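PDB 3B5O: CADD-like protein of unknown function from Nostoc punctiforme, which is of unknown function but belongs to an all-helical family resembling the chlamydial protein CADD, and is probably an oxidoreductase. Local coordinates for residues A69-V74 / A197-E202; V135-G140 / F204-A209. One frame throughout, in Å; residues are numbered along the deposited sequence.

Contact 1. Residues A69-V74 / A197-E202; sequences AGWNGV and AYIQPE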
loop_
_atom_site.group_PDB
_atom_site.type_symbol
_atom_site.label_atom_id
_atom_site.label_comp_id
_atom_site.label_asym_id
_atom_site.label_seq_id
_atom_site.Cartn_x
_atom_site.Cartn_y
_atom_site.Cartn_z
ATOM N N ALA A 69 18.590 7.381 -13.925
ATOM C CA ALA A 69 18.842 8.802 -13.668
ATOM C C ALA A 69 20.148 9.046 -12.915
ATOM O O ALA A 69 20.494 10.202 -12.636
ATOM C CB ALA A 69 17.666 9.394 -12.862
ATOM N N GLY A 70 20.852 7.983 -12.556
ATOM C CA GLY A 70 22.077 8.088 -11.753
ATOM C C GLY A 70 21.838 8.302 -10.270
ATOM O O GLY A 70 22.754 8.678 -9.533
ATOM N N TRP A 71 20.604 8.052 -9.812
ATOM C CA TRP A 71 20.288 8.160 -8.395
ATOM C C TRP A 71 20.675 6.869 -7.681
ATOM O O TRP A 71 19.831 6.108 -7.200
ATOM C CB TRP A 71 18.792 8.445 -8.203
ATOM C CG TRP A 71 18.301 9.778 -8.686
ATOM C CD1 TRP A 71 18.920 10.647 -9.556
ATOM C CD2 TRP A 71 17.064 10.390 -8.335
ATOM N NE1 TRP A 71 18.137 11.758 -9.755
ATOM C CE2 TRP A 71 16.990 11.622 -9.012
ATOM C CE3 TRP A 71 15.992 10.011 -7.509
ATOM C CZ2 TRP A 71 15.905 12.478 -8.873
ATOM C CZ3 TRP A 71 14.913 10.873 -7.373
ATOM C CH2 TRP A 71 14.876 12.082 -8.059
ATOM N N ASN A 72 21.971 6.594 -7.599
ATOM C CA ASN A 72 22.424 5.276 -7.182
ATOM C C ASN A 72 22.075 4.931 -5.742
ATOM O O ASN A 72 21.693 3.787 -5.443
ATOM C CB ASN A 72 23.939 5.164 -7.433
ATOM C CG ASN A 72 24.278 5.259 -8.894
ATOM O OD1 ASN A 72 23.651 4.616 -9.735
ATOM N ND2 ASN A 72 25.284 6.061 -9.215
ATOM N N GLY A 73 22.182 5.908 -4.848
ATOM C CA GLY A 73 21.812 5.700 -3.457
ATOM C C GLY A 73 20.345 5.339 -3.286
ATOM O O GLY A 73 19.989 4.579 -2.387
ATOM N N VAL A 74 19.505 5.926 -4.130
ATOM C CA VAL A 74 18.069 5.636 -4.107
ATOM C C VAL A 74 17.819 4.221 -4.628
ATOM O O VAL A 74 17.059 3.457 -4.028
ATOM C CB VAL A 74 17.289 6.652 -4.960
ATOM C CG1 VAL A 74 15.792 6.283 -5.026
ATOM C CG2 VAL A 74 17.457 8.077 -4.408
ATOM N N ALA A 197 19.486 13.382 -1.542
ATOM C CA ALA A 197 20.842 13.514 -2.111
ATOM C C ALA A 197 20.886 13.840 -3.611
ATOM O O ALA A 197 21.906 14.331 -4.116
ATOM C CB ALA A 197 21.635 12.261 -1.826
ATOM N N TYR A 198 19.801 13.560 -4.339
ATOM C CA TYR A 198 19.762 13.730 -5.786
ATOM C C TYR A 198 18.740 14.716 -6.316
ATOM O O TYR A 198 18.945 15.329 -7.358
ATOM C CB TYR A 198 19.491 12.373 -6.457
ATOM C CG TYR A 198 20.524 11.330 -6.155
ATOM C CD1 TYR A 198 21.736 11.308 -6.844
ATOM C CD2 TYR A 198 20.324 10.389 -5.152
ATOM C CE1 TYR A 198 22.680 10.367 -6.573
ATOM C CE2 TYR A 198 21.268 9.447 -4.863
ATOM C CZ TYR A 198 22.459 9.442 -5.571
ATOM O OH TYR A 198 23.398 8.483 -5.290
ATOM N N ILE A 199 17.583 14.801 -5.667
ATOM C CA ILE A 199 16.491 15.552 -6.224
ATOM C C ILE A 199 16.823 17.049 -6.210
ATOM O O ILE A 199 17.411 17.565 -5.241
ATOM C CB ILE A 199 15.151 15.268 -5.470
ATOM C CG1 ILE A 199 13.980 15.857 -6.242
ATOM C CG2 ILE A 199 15.201 15.776 -4.035
ATOM C CD1 ILE A 199 12.591 15.384 -5.735
ATOM N N GLN A 200 16.486 17.707 -7.303
ATOM C CA GLN A 200 16.739 19.146 -7.459
ATOM C C GLN A 200 15.451 19.916 -7.186
ATOM O O GLN A 200 14.362 19.422 -7.476
ATOM C CB GLN A 200 17.237 19.423 -8.874
ATOM C CG GLN A 200 18.515 18.700 -9.231
ATOM C CD GLN A 200 19.635 19.032 -8.284
ATOM O OE1 GLN A 200 20.049 20.191 -8.197
ATOM N NE2 GLN A 200 20.122 18.037 -7.551
ATOM N N PRO A 201 15.558 21.117 -6.581
ATOM C CA PRO A 201 14.373 21.928 -6.306
ATOM C C PRO A 201 13.395 22.092 -7.480
ATOM O O PRO A 201 12.185 22.133 -7.263
ATOM C CB PRO A 201 14.982 23.285 -5.916
ATOM C CG PRO A 201 16.261 22.918 -5.277
ATOM C CD PRO A 201 16.786 21.775 -6.089
ATOM N N GLU A 202 13.903 22.168 -8.708
ATOM C CA GLU A 202 13.044 22.358 -9.886
ATOM C C GLU A 202 12.151 21.157 -10.197
ATOM O O GLU A 202 11.216 21.275 -10.988
ATOM C CB GLU A 202 13.838 22.730 -11.142
ATOM C CG GLU A 202 14.975 21.804 -11.505
ATOM C CD GLU A 202 16.315 22.199 -10.886
ATOM O OE1 GLU A 202 16.337 22.840 -9.804
ATOM O OE2 GLU A 202 17.355 21.836 -11.485
HETATM O O HOH W 1 18.147 15.122 -10.116
HETATM O O HOH W 2 25.654 8.381 -6.730
#
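With chi1 at -60°, Tyr198 holds CG anti to its own carbonyl carbon; Trp71 makes the same turn, and the two aromatic side chains run antiparallel past each other. The rings are almost parallel, their planes 11° apart, yet offset with little overlap; each instead receives an aliphatic carbon on its face. Tyr198 CB sits 3.4 Å from the centroid of the five-membered ring of Trp71, and Trp71 CA lies 3.6 Å from the centroid of the Tyr198 ring, two reciprocal CH-pi contacts nearly on the ring normals. At the far end of the phenol, Gly73 N, in the first turn of helix 72-85, donates to Tyr198 OH over 2.9 Å in a nearly straight bond (166°). A water lies 2.7 Å from the same Tyr198 OH, in the plane of the ring. Alongside the ring, Val74 CG2 packs 3.8 Å from Tyr198 CD2, while the six-membered part of the indole runs on to Ile199, with Trp71 CH2 4.1 Å from Ile199 CB. A phenylalanine in place of Tyr198 would probably leave Gly73 N without its hydroxyl acceptor and the water without that anchor. Gly70, at positive phi, closes helix 38-68 with a Schellman motif, and Trp71 is the N-cap of helix 72-85: a tight helix-to-helix turn, covered by the loop that follows helix 190-196.

Contact 2. Residues V135-G140 / F204-A209; sequences VDYVLG and FGEFAA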
loop_
_atom_site.group_PDB
_atom_site.type_symbol
_atom_site.label_atom_id
_atom_site.label_comp_id
_atom_site.label_asym_id
_atom_site.label_seq_id
_atom_site.Cartn_x
_atom_site.Cartn_y
_atom_site.Cartn_z
ATOM N N VAL A 135 11.806 10.103 -13.353
ATOM C CA VAL A 135 12.268 9.629 -12.060
ATOM C C VAL A 135 11.682 10.382 -10.869
ATOM O O VAL A 135 11.310 9.762 -9.875
ATOM C CB VAL A 135 13.818 9.590 -11.990
ATOM C CG1 VAL A 135 14.425 10.995 -12.172
ATOM C CG2 VAL A 135 14.302 8.932 -10.704
ATOM N N ASP A 136 11.592 11.705 -10.958
ATOM C CA ASP A 136 11.106 12.471 -9.812
ATOM C C ASP A 136 9.649 12.136 -9.459
ATOM O O ASP A 136 9.316 11.951 -8.298
ATOM C CB ASP A 136 11.297 13.972 -10.054
ATOM C CG ASP A 136 12.725 14.311 -10.433
ATOM O OD1 ASP A 136 13.053 14.179 -11.636
ATOM O OD2 ASP A 136 13.518 14.678 -9.527
ATOM N N TYR A 137 8.829 12.028 -10.481
ATOM C CA TYR A 137 7.426 11.694 -10.329
ATOM C C TYR A 137 7.290 10.288 -9.808
ATOM O O TYR A 137 6.495 10.021 -8.904
ATOM C CB TYR A 137 6.752 11.815 -11.676
ATOM C CG TYR A 137 5.252 11.702 -11.706
ATOM C CD1 TYR A 137 4.625 10.458 -11.726
ATOM C CD2 TYR A 137 4.438 12.832 -11.774
ATOM C CE1 TYR A 137 3.271 10.343 -11.812
ATOM C CE2 TYR A 137 3.075 12.724 -11.867
ATOM C CZ TYR A 137 2.481 11.475 -11.885
ATOM O OH TYR A 137 1.115 11.361 -11.997
ATOM N N VAL A 138 8.060 9.368 -10.392
ATOM C CA VAL A 138 7.989 7.954 -9.972
ATOM C C VAL A 138 8.399 7.807 -8.516
ATOM O O VAL A 138 7.784 7.041 -7.763
ATOM C CB VAL A 138 8.840 7.053 -10.887
ATOM C CG1 VAL A 138 8.906 5.616 -10.334
ATOM C CG2 VAL A 138 8.268 7.079 -12.295
ATOM N N LEU A 139 9.443 8.515 -8.092
ATOM C CA LEU A 139 9.856 8.423 -6.698
ATOM C C LEU A 139 8.855 9.075 -5.754
ATOM O O LEU A 139 8.755 8.671 -4.615
ATOM C CB LEU A 139 11.282 8.971 -6.499
ATOM C CG LEU A 139 12.356 7.879 -6.505
ATOM C CD1 LEU A 139 12.219 6.960 -5.302
ATOM C CD2 LEU A 139 12.339 7.068 -7.785
ATOM N N GLY A 140 8.113 10.083 -6.226
ATOM C CA GLY A 140 7.014 10.610 -5.435
ATOM C C GLY A 140 5.944 9.559 -5.189
ATOM O O GLY A 140 5.431 9.424 -4.080
ATOM N N PHE A 204 10.735 19.317 -7.478
ATOM C CA PHE A 204 9.870 19.075 -6.312
ATOM C C PHE A 204 8.399 18.946 -6.718
ATOM O O PHE A 204 7.653 18.138 -6.165
ATOM C CB PHE A 204 10.017 20.190 -5.267
ATOM C CG PHE A 204 11.259 20.100 -4.409
ATOM C CD1 PHE A 204 12.339 19.308 -4.725
ATOM C CD2 PHE A 204 11.359 20.902 -3.287
ATOM C CE1 PHE A 204 13.466 19.278 -3.917
ATOM C CE2 PHE A 204 12.497 20.877 -2.486
ATOM C CZ PHE A 204 13.542 20.071 -2.806
ATOM N N GLY A 205 7.969 19.743 -7.686
ATOM C CA GLY A 205 6.592 19.714 -8.137
ATOM C C GLY A 205 6.213 18.372 -8.748
ATOM O O GLY A 205 5.085 17.910 -8.582
ATOM N N GLU A 206 7.151 17.776 -9.471
ATOM C CA GLU A 206 6.905 16.468 -10.105
ATOM C C GLU A 206 6.853 15.370 -9.045
ATOM O O GLU A 206 6.003 14.481 -9.098
ATOM C CB GLU A 206 7.968 16.149 -11.168
ATOM C CG GLU A 206 7.708 16.869 -12.482
ATOM C CD GLU A 206 6.435 16.361 -13.149
ATOM O OE1 GLU A 206 6.466 15.244 -13.702
ATOM O OE2 GLU A 206 5.387 17.050 -13.079
ATOM N N PHE A 207 7.722 15.462 -8.052
ATOM C CA PHE A 207 7.700 14.524 -6.920
ATOM C C PHE A 207 6.341 14.615 -6.203
ATOM O O PHE A 207 5.692 13.602 -5.918
ATOM C CB PHE A 207 8.857 14.832 -5.978
ATOM C CG PHE A 207 8.982 13.895 -4.815
ATOM C CD1 PHE A 207 8.272 14.125 -3.638
ATOM C CD2 PHE A 207 9.812 12.790 -4.877
ATOM C CE1 PHE A 207 8.389 13.284 -2.559
ATOM C CE2 PHE A 207 9.939 11.952 -3.795
ATOM C CZ PHE A 207 9.239 12.209 -2.626
ATOM N N ALA A 208 5.891 15.839 -5.926
ATOM C CA ALA A 208 4.584 16.041 -5.287
ATOM C C ALA A 208 3.446 15.505 -6.152
ATOM O O ALA A 208 2.507 14.904 -5.639
ATOM C CB ALA A 208 4.361 17.545 -4.965
ATOM N N ALA A 209 3.510 15.752 -7.454
ATOM C CA ALA A 209 2.488 15.271 -8.370
ATOM C C ALA A 209 2.397 13.735 -8.373
ATOM O O ALA A 209 1.298 13.171 -8.389
ATOM C CB ALA A 209 2.728 15.794 -9.781
#
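Gly140 and Phe207 mark the tight part of this contact, their CA atoms 4.2 Å apart. Gly140 CA stands over the centre of the Phe207 ring, 3.6 Å from its centroid, and, in the first of three CA-H...O contacts, 3.3 Å from Phe207 O. A side chain on Gly140 would run into that carbonyl; its absence lets the backbones come so near. In Phe207, CG is anti to the backbone N (chi1 -177°), and the ring reaches across to Gly140 and to Leu139 O, 3.6 Å from Phe207 CE2. In the other two CA-H...O contacts, Phe207 CA meets Asp136 O at 3.3 Å and Tyr137 CA meets Glu206 O at 3.4 Å. CA-H...O contacts beside a glycine are characteristic of closely packed helix pairs, here two helices running in broadly the same direction at -39°, with axes 6.6 Å apart, within an all-helical bundle. Helix 2-18 backs the Phe207 side, through Leu7, Leu11 and, edge-to-face, Phe4. Packing is looser toward the partly exposed Glu206 and Ala209. Here the Tyr137 and Glu206 side chains cross obliquely, ring and carboxylate planes 30° apart, Glu206 OE1 nearest Tyr137 CD2, and Tyr137 CE2 lies 3.7 Å from Ala209 CB. Arg133 makes a cation-pi contact with Tyr137 and a long, weak ion pair with Glu206. Asp136 gives Glu206 just its CB, while its OD1 accepts a hydrogen bond from Gln134 NE2.

Overall arrangement
From the N terminus, the chain passes through helices 2-18 and 38-68 before residues 69-74 turn it into helix 72-85. Two more helices intervene before 135-140 opens helix 135-163. The loop of contact 1 closes at 197-202, after helix 190-196, and that of contact 2 a few residues later at 204-209, in helix 204-230. Their segments therefore alternate along the sequence, and the two loops cross. The centres lie about 11 Å apart: Asp136 of contact 2 packs against Trp71 and Ile199 of contact 1, and Leu139 against Val74. Together they join the turn between helices 38-68 and 72-85 and the loop after helix 190-196 to helices 135-163 and 204-230.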